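Local coordinates for tubulin-like protein CetZ2 (Haloferax volcanii, PDB 4B45) that binds and hydrolyses GTP, assembles into tubulin-like protofilaments and takes part in the control of archaeal cell shape, at residues S245-A250 and R287-E292; D33-N38 and M83-G88; V114-L119 and V125-L130; R148-V153 and S327-A332. All coordinates share one frame; numbering follows the deposited sequence.

Contact 1. Residues S245-A250 and R287-E292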
loop_
_atom_site.group_PDB
_atom_site.type_symbol
_atom_site.label_atom_id
_atom_site.label_comp_id
_atom_site.label_asym_id
_atom_site.label_seq_id
_atom_site.Cartn_x
_atom_site.Cartn_y
_atom_site.Cartn_z
ATOM N N SER A 245 -16.348 -4.104 -16.319
ATOM C CA SER A 245 -15.054 -4.048 -16.959
ATOM C C SER A 245 -14.026 -3.383 -16.044
ATOM O O SER A 245 -12.902 -3.874 -15.948
ATOM C CB SER A 245 -15.142 -3.351 -18.313
ATOM O OG SER A 245 -14.916 -1.965 -18.171
ATOM N N THR A 246 -14.393 -2.290 -15.369
ATOM C CA THR A 246 -13.479 -1.725 -14.361
ATOM C C THR A 246 -13.098 -2.760 -13.303
ATOM O O THR A 246 -11.943 -2.827 -12.872
ATOM C CB THR A 246 -14.024 -0.452 -13.651
ATOM O OG1 THR A 246 -15.203 -0.769 -12.883
ATOM C CG2 THR A 246 -14.320 0.644 -14.672
ATOM N N THR A 247 -14.071 -3.568 -12.888
ATOM C CA THR A 247 -13.821 -4.594 -11.873
ATOM C C THR A 247 -12.864 -5.646 -12.410
ATOM O O THR A 247 -11.905 -5.999 -11.726
ATOM C CB THR A 247 -15.122 -5.252 -11.375
ATOM O OG1 THR A 247 -16.022 -4.240 -10.927
ATOM C CG2 THR A 247 -14.849 -6.192 -10.221
ATOM N N ARG A 248 -13.113 -6.136 -13.629
ATOM C CA ARG A 248 -12.162 -7.047 -14.287
ATOM C C ARG A 248 -10.760 -6.453 -14.413
ATOM O O ARG A 248 -9.760 -7.132 -14.148
ATOM C CB ARG A 248 -12.636 -7.463 -15.684
ATOM C CG ARG A 248 -13.895 -8.330 -15.711
ATOM C CD ARG A 248 -14.093 -8.942 -17.108
ATOM N NE ARG A 248 -15.492 -9.253 -17.384
ATOM C CZ ARG A 248 -16.307 -8.465 -18.078
ATOM N NH1 ARG A 248 -15.859 -7.318 -18.579
ATOM N NH2 ARG A 248 -17.568 -8.828 -18.280
ATOM N N ARG A 249 -10.679 -5.199 -14.844
ATOM C CA ARG A 249 -9.374 -4.576 -15.023
ATOM C C ARG A 249 -8.655 -4.423 -13.694
ATOM O O ARG A 249 -7.456 -4.683 -13.613
ATOM C CB ARG A 249 -9.488 -3.224 -15.730
ATOM C CG ARG A 249 -9.787 -3.337 -17.220
ATOM C CD ARG A 249 -9.273 -2.129 -17.962
ATOM N NE ARG A 249 -9.556 -0.888 -17.247
ATOM C CZ ARG A 249 -10.646 -0.148 -17.433
ATOM N NH1 ARG A 249 -11.567 -0.527 -18.312
ATOM N NH2 ARG A 249 -10.814 0.971 -16.738
ATOM N N ALA A 250 -9.395 -4.020 -12.659
ATOM C CA ALA A 250 -8.827 -3.817 -11.329
ATOM C C ALA A 250 -8.177 -5.099 -10.820
ATOM O O ALA A 250 -7.089 -5.072 -10.245
ATOM C CB ALA A 250 -9.896 -3.325 -10.349
ATOM N N ARG A 287 -19.925 -11.055 -8.058
ATOM C CA ARG A 287 -20.034 -12.482 -8.321
ATOM C C ARG A 287 -18.879 -12.924 -9.213
ATOM O O ARG A 287 -18.270 -13.977 -8.991
ATOM C CB ARG A 287 -21.388 -12.819 -8.962
ATOM C CG ARG A 287 -21.497 -14.245 -9.471
ATOM C CD ARG A 287 -22.946 -14.592 -9.799
ATOM N NE ARG A 287 -23.068 -15.673 -10.776
ATOM C CZ ARG A 287 -23.350 -15.494 -12.066
ATOM N NH1 ARG A 287 -23.545 -14.272 -12.550
ATOM N NH2 ARG A 287 -23.436 -16.542 -12.878
ATOM N N TRP A 288 -18.579 -12.111 -10.225
ATOM C CA TRP A 288 -17.408 -12.356 -11.062
ATOM C C TRP A 288 -16.088 -12.445 -10.267
ATOM O O TRP A 288 -15.259 -13.317 -10.542
ATOM C CB TRP A 288 -17.264 -11.298 -12.161
ATOM C CG TRP A 288 -16.080 -11.608 -13.028
ATOM C CD1 TRP A 288 -16.053 -12.435 -14.109
ATOM C CD2 TRP A 288 -14.743 -11.137 -12.849
ATOM N NE1 TRP A 288 -14.781 -12.502 -14.623
ATOM C CE2 TRP A 288 -13.958 -11.711 -13.873
ATOM C CE3 TRP A 288 -14.131 -10.277 -11.931
ATOM C CZ2 TRP A 288 -12.589 -11.454 -14.008
ATOM C CZ3 TRP A 288 -12.771 -10.021 -12.063
ATOM C CH2 TRP A 288 -12.016 -10.608 -13.095
ATOM N N VAL A 289 -15.887 -11.537 -9.314
ATOM C CA VAL A 289 -14.677 -11.567 -8.480
ATOM C C VAL A 289 -14.618 -12.887 -7.724
ATOM O O VAL A 289 -13.569 -13.504 -7.649
ATOM C CB VAL A 289 -14.597 -10.369 -7.490
ATOM C CG1 VAL A 289 -13.473 -10.562 -6.475
ATOM C CG2 VAL A 289 -14.388 -9.062 -8.248
ATOM N N GLU A 290 -15.763 -13.334 -7.204
ATOM C CA GLU A 290 -15.827 -14.594 -6.481
ATOM C C GLU A 290 -15.454 -15.790 -7.367
ATOM O O GLU A 290 -14.788 -16.715 -6.909
ATOM C CB GLU A 290 -17.215 -14.787 -5.857
ATOM C CG GLU A 290 -17.400 -16.126 -5.156
ATOM C CD GLU A 290 -18.745 -16.245 -4.464
ATOM O OE1 GLU A 290 -19.760 -16.460 -5.162
ATOM O OE2 GLU A 290 -18.790 -16.118 -3.222
ATOM N N ASP A 291 -15.879 -15.765 -8.631
ATOM C CA ASP A 291 -15.558 -16.839 -9.571
ATOM C C ASP A 291 -14.101 -16.799 -9.995
ATOM O O ASP A 291 -13.473 -17.838 -10.187
ATOM C CB ASP A 291 -16.433 -16.769 -10.833
ATOM C CG ASP A 291 -17.907 -17.030 -10.553
ATOM O OD1 ASP A 291 -18.246 -17.636 -9.506
ATOM O OD2 ASP A 291 -18.733 -16.630 -11.403
ATOM N N GLU A 292 -13.571 -15.595 -10.169
ATOM C CA GLU A 292 -12.194 -15.424 -10.621
ATOM C C GLU A 292 -11.160 -15.739 -9.539
ATOM O O GLU A 292 -10.139 -16.348 -9.826
ATOM C CB GLU A 292 -11.980 -14.003 -11.159
ATOM C CG GLU A 292 -10.538 -13.657 -11.489
ATOM C CD GLU A 292 -9.904 -14.597 -12.493
ATOM O OE1 GLU A 292 -10.621 -15.127 -13.373
ATOM O OE2 GLU A 292 -8.678 -14.807 -12.395
#
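Arg248 lies across the indole of Trp288 where helices 240-252 and 279-293 pack side by side on strand 263-272 in the tubulin-like C-terminal domain. The axes come within 10.4 Å and cross at -29°, so both helices run in nearly the same direction along the sheet. Arg248 can be followed outward over the ring. Its CB stands 4.1 Å from Trp288 CH2. The next carbon, CG, sits over the six-membered ring, 3.8 Å from the centroid and 10° off the normal, a CH-pi contact made over the face. The chain then runs on extended to NE, and the guanidinium ends well above the five-membered ring, its plane almost perpendicular to the indole. Trp288 NE1 lies near the guanidinium plane, at its edge. Arg248 CZ is 5.7 Å from the five-ring centroid, so any cation-pi attraction is weak, and the aliphatic part of the arginine makes the closer contact. Trp288 reaches across because its CG is anti to the backbone N (chi1 -178°); Glu292 CB, from the same helix, lies over the opposite face toward its rim. Replacing Trp288 with an alanine would probably strip Arg248 CG of its aromatic platform, open a gap between the helices and leave the arginine chain freer to turn. Nearer the sheet, the hydroxyl of Thr247 bonds to Val243 O and Ser312 OG, consistent with a fixed rotation that leaves the methyl facing the other helix: Thr247 CG2 meets Val289 CG2 at 3.5 Å.

Contact 2. Residues D33-N38 and M83-G88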
loop_
_atom_site.group_PDB
_atom_site.type_symbol
_atom_site.label_atom_id
_atom_site.label_comp_id
_atom_site.label_asym_id
_atom_site.label_seq_id
_atom_site.Cartn_x
_atom_site.Cartn_y
_atom_site.Cartn_z
ATOM N N ASP A 33 -1.921 10.666 11.397
ATOM C CA ASP A 33 -0.576 11.196 11.549
ATOM C C ASP A 33 0.350 10.445 10.623
ATOM O O ASP A 33 -0.010 9.390 10.103
ATOM C CB ASP A 33 -0.098 11.056 12.992
ATOM C CG ASP A 33 0.930 12.097 13.361
ATOM O OD1 ASP A 33 1.905 12.281 12.600
ATOM O OD2 ASP A 33 0.755 12.745 14.408
ATOM N N ALA A 34 1.535 11.002 10.412
ATOM C CA ALA A 34 2.550 10.396 9.552
ATOM C C ALA A 34 3.921 10.771 10.090
ATOM O O ALA A 34 4.160 11.928 10.427
ATOM C CB ALA A 34 2.405 10.892 8.121
ATOM N N VAL A 35 4.803 9.785 10.206
ATOM C CA VAL A 35 6.151 10.006 10.706
ATOM C C VAL A 35 7.127 9.279 9.795
ATOM O O VAL A 35 6.863 8.153 9.383
ATOM C CB VAL A 35 6.318 9.426 12.120
ATOM C CG1 VAL A 35 7.686 9.787 12.691
ATOM C CG2 VAL A 35 5.240 9.935 13.024
ATOM N N ALA A 36 8.257 9.901 9.488
ATOM C CA ALA A 36 9.283 9.204 8.721
ATOM C C ALA A 36 10.518 8.960 9.571
ATOM O O ALA A 36 10.989 9.853 10.268
ATOM C CB ALA A 36 9.632 9.966 7.446
ATOM N N VAL A 37 11.003 7.724 9.531
ATOM C CA VAL A 37 12.198 7.329 10.240
ATOM C C VAL A 37 13.275 6.987 9.212
ATOM O O VAL A 37 12.998 6.319 8.222
ATOM C CB VAL A 37 11.940 6.085 11.113
ATOM C CG1 VAL A 37 13.160 5.779 11.986
ATOM C CG2 VAL A 37 10.686 6.275 11.968
ATOM N N ASN A 38 14.500 7.437 9.450
ATOM C CA ASN A 38 15.603 7.172 8.524
ATOM C C ASN A 38 16.938 7.318 9.220
ATOM O O ASN A 38 16.998 7.756 10.368
ATOM C CB ASN A 38 15.555 8.136 7.346
ATOM C CG ASN A 38 16.145 7.544 6.088
ATOM O OD1 ASN A 38 17.001 6.661 6.139
ATOM N ND2 ASN A 38 15.670 8.017 4.945
ATOM N N MET A 83 9.284 4.552 18.739
ATOM C CA MET A 83 8.008 4.333 19.434
ATOM C C MET A 83 7.505 5.588 20.152
ATOM O O MET A 83 6.295 5.783 20.308
ATOM C CB MET A 83 8.120 3.202 20.471
ATOM C CG MET A 83 8.604 1.856 19.949
ATOM S SD MET A 83 7.447 0.959 18.909
ATOM C CE MET A 83 6.217 0.472 20.119
ATOM N N SER A 84 8.434 6.426 20.608
ATOM C CA SER A 84 8.074 7.620 21.376
ATOM C C SER A 84 7.598 8.761 20.495
ATOM O O SER A 84 6.886 9.654 20.956
ATOM C CB SER A 84 9.240 8.079 22.242
ATOM O OG SER A 84 9.493 7.111 23.243
ATOM N N ALA A 85 7.994 8.737 19.229
ATOM C CA ALA A 85 7.421 9.657 18.263
ATOM C C ALA A 85 5.942 9.302 18.083
ATOM O O ALA A 85 5.110 10.171 17.838
ATOM C CB ALA A 85 8.167 9.584 16.932
ATOM N N LEU A 86 5.621 8.021 18.245
ATOM C CA LEU A 86 4.259 7.527 18.058
ATOM C C LEU A 86 3.345 7.709 19.259
ATOM O O LEU A 86 2.133 7.550 19.134
ATOM C CB LEU A 86 4.288 6.046 17.724
ATOM C CG LEU A 86 4.876 5.669 16.380
ATOM C CD1 LEU A 86 4.913 4.164 16.318
ATOM C CD2 LEU A 86 4.015 6.254 15.281
ATOM N N ASP A 87 3.926 8.003 20.419
ATOM C CA ASP A 87 3.156 8.163 21.649
ATOM C C ASP A 87 1.946 9.068 21.444
ATOM O O ASP A 87 0.804 8.624 21.555
ATOM C CB ASP A 87 4.037 8.719 22.773
ATOM C CG ASP A 87 4.908 7.654 23.418
ATOM O OD1 ASP A 87 5.009 6.544 22.854
ATOM O OD2 ASP A 87 5.496 7.932 24.487
ATOM N N GLY A 88 2.201 10.329 21.120
ATOM C CA GLY A 88 1.129 11.285 20.925
ATOM C C GLY A 88 0.557 11.256 19.522
ATOM O O GLY A 88 -0.198 12.151 19.136
#
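Val35, on strand 31-38, carries most of this contact: its two methyls divide between Ala85 and Leu86, which follow one another in segment 83-88, made up of the last part of helix 68-85 and the residues after it. CG1, anti to the backbone N (chi1 -174°), faces the helix and meets Ala85 CB at 4.3 Å. CG2 takes the other branch direction and comes within 4.5 Å of Leu86 CD2. Ala85 directs its CB at the strand; with so small a side chain between them, the CA atoms of Val35 and Ala85 are 7.7 Å apart. Leu86 sets out less directly, but its CD2 comes near the valine, and the side chain also packs on Val4 and Ile6 of the neighbouring strand 3-8. The meeting is wholly apolar, with no hydrogen bond between the segments, at distances that make it a light van der Waals contact. At the edge Asp33 is held by polar bonds of its own. OD1 accepts from Ala34 N at 2.6 Å in a strongly bent bond (130° at the hydrogen), using the lone pair turned away from the other oxygen, and OD2 forms a salt bridge with Arg89. Along the strand, Ala34 turns the opposite way to Val35, toward Val49. The side chain of Val35 is about 9 Å from Gly13, which binds GTP, near that site without touching it. A helix laid over a parallel sheet in this way belongs to the Rossmann-like GTPase domain of the tubulin/FtsZ family.

Contact 3. Residues V114-L119 and V125-L130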
loop_
_atom_site.group_PDB
_atom_site.type_symbol
_atom_site.label_atom_id
_atom_site.label_comp_id
_atom_site.label_asym_id
_atom_site.label_seq_id
_atom_site.Cartn_x
_atom_site.Cartn_y
_atom_site.Cartn_z
ATOM N N VAL A 114 11.508 -5.137 11.976
ATOM C CA VAL A 114 11.772 -4.860 13.376
ATOM C C VAL A 114 10.690 -3.965 13.992
ATOM O O VAL A 114 10.147 -4.273 15.046
ATOM C CB VAL A 114 13.160 -4.231 13.539
ATOM C CG1 VAL A 114 13.425 -3.887 14.991
ATOM C CG2 VAL A 114 14.216 -5.188 13.004
ATOM N N LEU A 115 10.377 -2.862 13.326
ATOM C CA LEU A 115 9.350 -1.956 13.817
ATOM C C LEU A 115 7.948 -2.600 13.760
ATOM O O LEU A 115 7.111 -2.409 14.666
ATOM C CB LEU A 115 9.396 -0.655 13.018
ATOM C CG LEU A 115 8.552 0.503 13.526
ATOM C CD1 LEU A 115 8.916 0.776 14.963
ATOM C CD2 LEU A 115 8.765 1.742 12.656
ATOM N N ALA A 116 7.693 -3.381 12.716
ATOM C CA ALA A 116 6.397 -4.046 12.589
ATOM C C ALA A 116 6.202 -5.022 13.740
ATOM O O ALA A 116 5.148 -5.046 14.371
ATOM C CB ALA A 116 6.273 -4.765 11.255
ATOM N N LYS A 117 7.232 -5.815 14.013
ATOM C CA LYS A 117 7.176 -6.799 15.086
ATOM C C LYS A 117 7.077 -6.139 16.463
ATOM O O LYS A 117 6.455 -6.677 17.372
ATOM C CB LYS A 117 8.393 -7.723 15.029
ATOM C CG LYS A 117 8.411 -8.783 16.103
ATOM C CD LYS A 117 9.637 -9.668 15.977
ATOM C CE LYS A 117 9.607 -10.791 17.008
ATOM N NZ LYS A 117 10.720 -11.763 16.800
ATOM N N ALA A 118 7.685 -4.969 16.618
ATOM C CA ALA A 118 7.575 -4.248 17.882
ATOM C C ALA A 118 6.156 -3.697 18.105
ATOM O O ALA A 118 5.597 -3.805 19.202
ATOM C CB ALA A 118 8.613 -3.135 17.949
ATOM N N LEU A 119 5.577 -3.117 17.060
ATOM C CA LEU A 119 4.249 -2.516 17.137
ATOM C C LEU A 119 3.147 -3.558 17.288
ATOM O O LEU A 119 2.191 -3.368 18.037
ATOM C CB LEU A 119 3.990 -1.678 15.888
ATOM C CG LEU A 119 4.801 -0.383 15.847
ATOM C CD1 LEU A 119 4.938 0.173 14.432
ATOM C CD2 LEU A 119 4.151 0.630 16.753
ATOM N N VAL A 125 -4.640 -2.753 17.395
ATOM C CA VAL A 125 -5.052 -2.626 15.995
ATOM C C VAL A 125 -4.100 -3.365 15.059
ATOM O O VAL A 125 -2.947 -3.631 15.425
ATOM C CB VAL A 125 -5.160 -1.144 15.582
ATOM C CG1 VAL A 125 -6.307 -0.479 16.330
ATOM C CG2 VAL A 125 -3.852 -0.421 15.859
ATOM N N PRO A 126 -4.578 -3.724 13.852
ATOM C CA PRO A 126 -3.635 -4.390 12.951
ATOM C C PRO A 126 -2.449 -3.506 12.586
ATOM O O PRO A 126 -2.583 -2.280 12.446
ATOM C CB PRO A 126 -4.483 -4.696 11.701
ATOM C CG PRO A 126 -5.747 -3.899 11.868
ATOM C CD PRO A 126 -5.958 -3.781 13.341
ATOM N N VAL A 127 -1.291 -4.142 12.453
ATOM C CA VAL A 127 -0.102 -3.494 11.904
ATOM C C VAL A 127 0.167 -4.054 10.508
ATOM O O VAL A 127 0.428 -5.247 10.343
ATOM C CB VAL A 127 1.114 -3.676 12.827
ATOM C CG1 VAL A 127 2.314 -2.906 12.285
ATOM C CG2 VAL A 127 0.772 -3.208 14.246
ATOM N N TYR A 128 0.050 -3.194 9.504
ATOM C CA TYR A 128 0.259 -3.586 8.119
ATOM C C TYR A 128 1.572 -3.015 7.633
ATOM O O TYR A 128 1.983 -1.950 8.082
ATOM C CB TYR A 128 -0.858 -3.019 7.240
ATOM C CG TYR A 128 -2.245 -3.471 7.636
ATOM C CD1 TYR A 128 -2.519 -4.816 7.850
ATOM C CD2 TYR A 128 -3.283 -2.552 7.806
ATOM C CE1 TYR A 128 -3.796 -5.240 8.216
ATOM C CE2 TYR A 128 -4.558 -2.972 8.178
ATOM C CZ TYR A 128 -4.805 -4.318 8.378
ATOM O OH TYR A 128 -6.069 -4.757 8.740
ATOM N N VAL A 129 2.227 -3.719 6.715
ATOM C CA VAL A 129 3.357 -3.158 6.003
ATOM C C VAL A 129 2.911 -2.828 4.586
ATOM O O VAL A 129 2.353 -3.676 3.881
ATOM C CB VAL A 129 4.567 -4.123 5.953
ATOM C CG1 VAL A 129 5.644 -3.622 4.956
ATOM C CG2 VAL A 129 5.168 -4.304 7.336
ATOM N N LEU A 130 3.112 -1.576 4.188
ATOM C CA LEU A 130 2.964 -1.201 2.791
ATOM C C LEU A 130 4.364 -1.309 2.194
ATOM O O LEU A 130 5.231 -0.446 2.424
ATOM C CB LEU A 130 2.389 0.214 2.676
ATOM C CG LEU A 130 2.190 0.826 1.291
ATOM C CD1 LEU A 130 1.305 -0.048 0.378
ATOM C CD2 LEU A 130 1.600 2.237 1.452
#
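Leu119 N donates to Leu115 O at 2.9 Å, a bond of the main chain of helix 107-120 that holds the turn whose inner side packs on Val127. Between helix and strand themselves there is no hydrogen bond; the contact is made of buried hydrocarbon. Val127 points at the helix and spreads both methyls along it. CG2, anti to the carbonyl carbon, touches Leu119 CB at 3.9 Å and lies equally close to Leu119 C, so it meets the last part of segment 114-119 in both side chain and backbone. CG1, anti to the backbone N (chi1 -176°), settles one turn back, 4.1 Å from Ala116 O, and also approaches Leu119 CB. Two residues further along the strand, Val129 adds its CG2, which reaches Ala116 CB at 4.1 Å. The small side chain of Ala116 thus faces two valines, and its CA comes within 6.6 Å of that of Val127. With a glycine at Val127, both methyls would be gone and a gap would probably open beneath Leu119 CB and the Ala116 carbonyl. The strand's own amide is tied elsewhere, Val127 N bonding to Asp158. Helix and strand run almost opposite ways, their axes 165° apart and 8.7 Å at closest, as in a beta-alpha-beta unit, where the crossover helix runs antiparallel to the strands it connects. Strand 96-102 opens that unit and pairs with strand 127-133 through backbone bonds of Tyr128 to Ile97 and Val99; Leu119 also rests on Val99, and Leu115 packs on Val82 of helix 68-85.

Contact 4. Residues R148-V153 and S327-A332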
loop_
_atom_site.group_PDB
_atom_site.type_symbol
_atom_site.label_atom_id
_atom_site.label_comp_id
_atom_site.label_asym_id
_atom_site.label_seq_id
_atom_site.Cartn_x
_atom_site.Cartn_y
_atom_site.Cartn_z
ATOM N N ARG A 148 14.589 -11.310 1.648
ATOM C CA ARG A 148 14.627 -11.528 3.087
ATOM C C ARG A 148 13.604 -10.671 3.830
ATOM O O ARG A 148 12.899 -11.152 4.721
ATOM C CB ARG A 148 16.033 -11.213 3.612
ATOM C CG ARG A 148 17.071 -12.215 3.168
ATOM C CD ARG A 148 18.487 -11.707 3.394
ATOM N NE ARG A 148 19.460 -12.769 3.146
ATOM C CZ ARG A 148 20.780 -12.599 3.130
ATOM N NH1 ARG A 148 21.309 -11.398 3.342
ATOM N NH2 ARG A 148 21.570 -13.638 2.902
ATOM N N SER A 149 13.542 -9.393 3.474
ATOM C CA SER A 149 12.606 -8.476 4.101
ATOM C C SER A 149 11.157 -8.950 3.924
ATOM O O SER A 149 10.382 -9.000 4.887
ATOM C CB SER A 149 12.779 -7.084 3.493
ATOM O OG SER A 149 12.077 -6.119 4.251
ATOM N N LEU A 150 10.792 -9.298 2.687
ATOM C CA LEU A 150 9.437 -9.751 2.377
ATOM C C LEU A 150 9.098 -10.988 3.190
ATOM O O LEU A 150 7.995 -11.114 3.723
ATOM C CB LEU A 150 9.282 -10.063 0.884
ATOM C CG LEU A 150 7.906 -10.612 0.483
ATOM C CD1 LEU A 150 6.820 -9.652 0.904
ATOM C CD2 LEU A 150 7.824 -10.881 -1.029
ATOM N N LYS A 151 10.061 -11.895 3.294
ATOM C CA LYS A 151 9.855 -13.105 4.068
ATOM C C LYS A 151 9.587 -12.751 5.529
ATOM O O LYS A 151 8.694 -13.296 6.148
ATOM C CB LYS A 151 11.067 -14.024 3.952
ATOM C CG LYS A 151 10.739 -15.436 3.524
ATOM C CD LYS A 151 11.968 -16.327 3.657
ATOM C CE LYS A 151 11.603 -17.806 3.627
ATOM N NZ LYS A 151 12.798 -18.694 3.776
ATOM N N THR A 152 10.352 -11.815 6.069
ATOM C CA THR A 152 10.219 -11.491 7.482
ATOM C C THR A 152 8.927 -10.743 7.787
ATOM O O THR A 152 8.215 -11.090 8.731
ATOM C CB THR A 152 11.403 -10.663 8.003
ATOM O OG1 THR A 152 12.635 -11.324 7.682
ATOM C CG2 THR A 152 11.295 -10.499 9.506
ATOM N N VAL A 153 8.622 -9.716 7.001
ATOM C CA VAL A 153 7.401 -8.958 7.251
ATOM C C VAL A 153 6.140 -9.798 7.057
ATOM O O VAL A 153 5.143 -9.569 7.737
ATOM C CB VAL A 153 7.314 -7.655 6.428
ATOM C CG1 VAL A 153 8.422 -6.707 6.843
ATOM C CG2 VAL A 153 7.350 -7.939 4.922
ATOM N N SER A 327 8.561 -15.432 -9.356
ATOM C CA SER A 327 9.710 -15.035 -10.150
ATOM C C SER A 327 10.669 -14.219 -9.283
ATOM O O SER A 327 11.877 -14.455 -9.285
ATOM C CB SER A 327 9.268 -14.231 -11.372
ATOM O OG SER A 327 10.394 -13.739 -12.064
ATOM N N PHE A 328 10.113 -13.280 -8.522
ATOM C CA PHE A 328 10.918 -12.433 -7.652
ATOM C C PHE A 328 11.739 -13.246 -6.642
ATOM O O PHE A 328 12.945 -13.047 -6.516
ATOM C CB PHE A 328 10.055 -11.379 -6.933
ATOM C CG PHE A 328 10.727 -10.780 -5.730
ATOM C CD1 PHE A 328 11.827 -9.948 -5.875
ATOM C CD2 PHE A 328 10.286 -11.081 -4.450
ATOM C CE1 PHE A 328 12.471 -9.419 -4.765
ATOM C CE2 PHE A 328 10.922 -10.545 -3.334
ATOM C CZ PHE A 328 12.024 -9.721 -3.498
ATOM N N MET A 329 11.090 -14.160 -5.927
ATOM C CA MET A 329 11.791 -15.000 -4.958
ATOM C C MET A 329 12.846 -15.897 -5.615
ATOM O O MET A 329 13.913 -16.138 -5.048
ATOM C CB MET A 329 10.797 -15.849 -4.149
ATOM C CG MET A 329 9.869 -15.043 -3.253
ATOM S SD MET A 329 10.716 -13.960 -2.076
ATOM C CE MET A 329 10.989 -15.067 -0.689
ATOM N N GLU A 330 12.543 -16.382 -6.811
ATOM C CA GLU A 330 13.441 -17.265 -7.549
ATOM C C GLU A 330 14.775 -16.597 -7.881
ATOM O O GLU A 330 15.840 -17.194 -7.705
ATOM C CB GLU A 330 12.754 -17.757 -8.829
ATOM C CG GLU A 330 13.620 -18.616 -9.740
ATOM C CD GLU A 330 12.899 -19.023 -11.023
ATOM O OE1 GLU A 330 11.645 -18.986 -11.046
ATOM O OE2 GLU A 330 13.584 -19.383 -12.006
ATOM N N ARG A 331 14.728 -15.356 -8.354
ATOM C CA ARG A 331 15.958 -14.673 -8.734
ATOM C C ARG A 331 16.731 -14.300 -7.481
ATOM O O ARG A 331 17.956 -14.350 -7.455
ATOM C CB ARG A 331 15.656 -13.421 -9.550
ATOM C CG ARG A 331 14.616 -13.630 -10.647
ATOM C CD ARG A 331 15.230 -14.098 -11.958
ATOM N NE ARG A 331 14.208 -14.482 -12.937
ATOM C CZ ARG A 331 13.418 -13.627 -13.588
ATOM N NH1 ARG A 331 13.511 -12.317 -13.368
ATOM N NH2 ARG A 331 12.524 -14.086 -14.459
ATOM N N ALA A 332 16.003 -13.923 -6.439
ATOM C CA ALA A 332 16.625 -13.558 -5.183
ATOM C C ALA A 332 17.418 -14.730 -4.613
ATOM O O ALA A 332 18.547 -14.553 -4.145
ATOM C CB ALA A 332 15.576 -13.058 -4.188
#
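Leu150 and Phe328 cross at a slant where helix 140-156 of the GTPase domain packs on helix 323-340 of the C-terminal domain, a helix-helix contact that joins the two domains of the tubulin-like fold. The axes stay 11.5 Å apart at closest and cross at -124°, and the contact is carried here by Leu150, Lys151, Phe328 and Met329. Leu150 aims its CB at the other helix; chi2 of 56° carries CD2, not CD1, out in line with the chain. This methyl meets Phe328 CE2 at 3.9 Å, approaching the ring obliquely. Phe328 swings away from its own backbone N toward helix 140-156, where it also packs on Gln143 and Ala146; its side chain lies about 9 Å from the bound nucleotide. Met329 leaves its helix less directly and folds round through a curled chain, bringing SD within 4.4 Å of the same Leu150 CD2, which therefore touches both an aromatic carbon and a sulfur. On the GTPase side, Arg148 O accepts from Thr152 N and Thr152 OG1, the two reaching it from opposite faces of the carbonyl plane. At the solvent margin, the aliphatic part of Lys151 completes the contact, its CG 4.2 Å from Met329 CE.

Contacts 2, 3 and 4 follow one another through the chain, while contact 1 falls between the segments of contact 4. Contacts 2 and 3 share the GTPase sheet, their centres 13 Å apart, and join through Leu86 CD1 and Leu119 CD2 at 3.6 Å. Contact 3 meets contact 4, centres 18 Å apart, where Val129 CG2 packs on Val153 CG1 at 4.1 Å. Contact 4 joins this domain to the C-terminal one, so packing is continuous from the GTPase sheet into the second domain. Contact 1 lies there, its centre 28 Å from that of contact 4 and 38 Å from that of contact 2, on the opposite side of the chain's centre from contacts 2 and 3.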